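Local coordinates for CELL division control protein 6 (Pyrobaculum aerophilum, PDB 1FNN), which is a nucleotide-binding AAA+ protein of the Cdc6/Cdc18 family that probably takes part in regulating the initiation of DNA replication, at residues 75-80 and 127-132. Numbering follows the deposited sequence.
Sequences RFVYIN and MFLVLD
Strands 75-80 and 127-132 pair in parallel, from Arg75 beside Met127 to Asn80 beside Asp132, their segment axes 4.7 Å apart at closest and their directions 18° apart. They belong to the five-stranded parallel sheet of the P-loop AAA+ domain, where 75-80 is an outermost strand and 127-132 has strand 160-166 as its other neighbour. Five backbone hydrogen bonds join them: Phe128 N to Arg75 O, Val77 N to Phe128 O, Val130 N to Val77 O, Ile79 N to Val130 O and Asp132 N to Ile79 O.

Side chains divide between two faces. On the one packed against helix 57-68, the rings of Phe76 and Phe128 lie side by side and point the same way, their planes 42° apart; CD1 of Phe76 comes 3.5 Å from CD1 of Phe128. The first torsion of Phe76 sets CG anti to the backbone N; farther out on the ring, its CE1 comes 3.5 Å from Val130 CG2, while the ring stacks on Trp65. The other face meets helix 87-97. There Val77 CG2 touches Met127 CG at 3.8 Å, Leu129 CD1 reaches both Val77 CG1 and Ile79 CG1, and Leu131 CD2 lies 3.8 Å from Ile79 CB.

At the C-terminal ends the apolar pairing gives way to the nucleotide site. Asp132, a magnesium-binding residue of this protein, sits where the Walker B aspartate of this family is expected; here its side chain lies about 4 Å from the bound magnesium ion, too far for direct coordination. Two hydroxyls grip its OD2: that of Thr58, in the P-loop, and that of Tyr78, whose OH donates over 2.6 Å to Asp132 OD2 on the anti side, 22° out of the carboxylate plane.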
# COMPACT_ATOMS: atom_id res chain seq x y z
N ARG A 75 2.26 25.79 -11.26
CA ARG A 75 2.63 24.63 -12.10
C ARG A 75 2.96 23.42 -11.20
O ARG A 75 3.76 23.60 -10.28
CB ARG A 75 3.93 24.95 -12.87
CG ARG A 75 3.82 26.32 -13.55
CD ARG A 75 3.04 26.22 -14.84
NE ARG A 75 3.39 27.40 -15.66
CZ ARG A 75 4.16 27.47 -16.74
NH1 ARG A 75 4.76 26.42 -17.25
NH2 ARG A 75 4.30 28.68 -17.29
N PHE A 76 2.38 22.26 -11.45
CA PHE A 76 2.63 21.09 -10.62
C PHE A 76 3.86 20.35 -11.16
O PHE A 76 3.82 19.98 -12.34
CB PHE A 76 1.43 20.16 -10.77
CG PHE A 76 1.47 18.87 -10.00
CD1 PHE A 76 1.79 18.82 -8.66
CD2 PHE A 76 1.17 17.68 -10.64
CE1 PHE A 76 1.81 17.61 -7.97
CE2 PHE A 76 1.19 16.47 -9.97
CZ PHE A 76 1.51 16.43 -8.62
N VAL A 77 4.94 20.35 -10.44
CA VAL A 77 6.21 19.78 -10.85
C VAL A 77 6.51 18.54 -10.00
O VAL A 77 6.86 18.63 -8.82
CB VAL A 77 7.33 20.83 -10.78
CG1 VAL A 77 8.65 20.15 -11.16
CG2 VAL A 77 7.08 22.00 -11.77
N TYR A 78 6.12 17.40 -10.54
CA TYR A 78 6.21 16.15 -9.75
C TYR A 78 7.56 15.49 -9.96
O TYR A 78 7.93 15.11 -11.09
CB TYR A 78 5.02 15.27 -10.14
CG TYR A 78 5.11 13.92 -9.43
CD1 TYR A 78 4.59 13.76 -8.16
CD2 TYR A 78 5.73 12.85 -10.07
CE1 TYR A 78 4.67 12.54 -7.51
CE2 TYR A 78 5.82 11.62 -9.44
CZ TYR A 78 5.28 11.48 -8.16
OH TYR A 78 5.36 10.28 -7.53
N ILE A 79 8.30 15.28 -8.87
CA ILE A 79 9.63 14.68 -8.96
C ILE A 79 9.62 13.32 -8.26
O ILE A 79 9.49 13.28 -7.04
CB ILE A 79 10.76 15.50 -8.37
CG1 ILE A 79 10.92 16.91 -8.93
CG2 ILE A 79 12.12 14.78 -8.56
CD1 ILE A 79 11.04 16.92 -10.46
N ASN A 80 9.76 12.25 -9.04
CA ASN A 80 9.79 10.92 -8.37
C ASN A 80 11.22 10.66 -7.94
O ASN A 80 12.07 10.33 -8.78
CB ASN A 80 9.28 9.86 -9.35
CG ASN A 80 9.43 8.43 -8.87
OD1 ASN A 80 10.02 8.16 -7.83
ND2 ASN A 80 8.88 7.53 -9.68
N MET A 127 5.46 27.47 -8.66
CA MET A 127 5.71 26.05 -8.73
C MET A 127 5.23 25.33 -7.45
O MET A 127 5.64 25.68 -6.35
CB MET A 127 7.24 25.85 -8.88
CG MET A 127 7.64 24.41 -8.89
SD MET A 127 9.29 23.99 -9.37
CE MET A 127 10.31 24.91 -8.22
N PHE A 128 4.37 24.35 -7.64
CA PHE A 128 4.05 23.39 -6.56
C PHE A 128 4.96 22.18 -6.82
O PHE A 128 4.70 21.37 -7.71
CB PHE A 128 2.58 23.03 -6.63
CG PHE A 128 2.05 21.89 -5.82
CD1 PHE A 128 0.91 21.24 -6.25
CD2 PHE A 128 2.65 21.46 -4.65
CE1 PHE A 128 0.37 20.17 -5.53
CE2 PHE A 128 2.12 20.40 -3.93
CZ PHE A 128 0.98 19.75 -4.37
N LEU A 129 6.03 22.10 -6.05
CA LEU A 129 7.05 21.09 -6.23
C LEU A 129 6.88 19.93 -5.26
O LEU A 129 6.64 20.09 -4.05
CB LEU A 129 8.41 21.77 -6.05
CG LEU A 129 9.66 20.88 -6.14
CD1 LEU A 129 9.83 20.26 -7.53
CD2 LEU A 129 10.91 21.69 -5.75
N VAL A 130 6.73 18.73 -5.83
CA VAL A 130 6.58 17.55 -4.99
C VAL A 130 7.87 16.74 -5.13
O VAL A 130 8.23 16.33 -6.25
CB VAL A 130 5.37 16.69 -5.44
CG1 VAL A 130 5.34 15.41 -4.61
CG2 VAL A 130 4.05 17.47 -5.27
N LEU A 131 8.52 16.46 -4.00
CA LEU A 131 9.62 15.49 -4.06
C LEU A 131 9.17 14.17 -3.47
O LEU A 131 9.24 14.00 -2.24
CB LEU A 131 10.83 16.08 -3.30
CG LEU A 131 11.28 17.45 -3.79
CD1 LEU A 131 12.44 17.98 -2.93
CD2 LEU A 131 11.71 17.42 -5.27
N ASP A 132 8.61 13.30 -4.30
CA ASP A 132 8.06 12.03 -3.86
C ASP A 132 9.18 11.04 -3.58
O ASP A 132 10.29 11.18 -4.09
CB ASP A 132 7.11 11.41 -4.90
CG ASP A 132 6.01 10.61 -4.26
OD1 ASP A 132 6.13 10.24 -3.06
OD2 ASP A 132 4.99 10.33 -4.93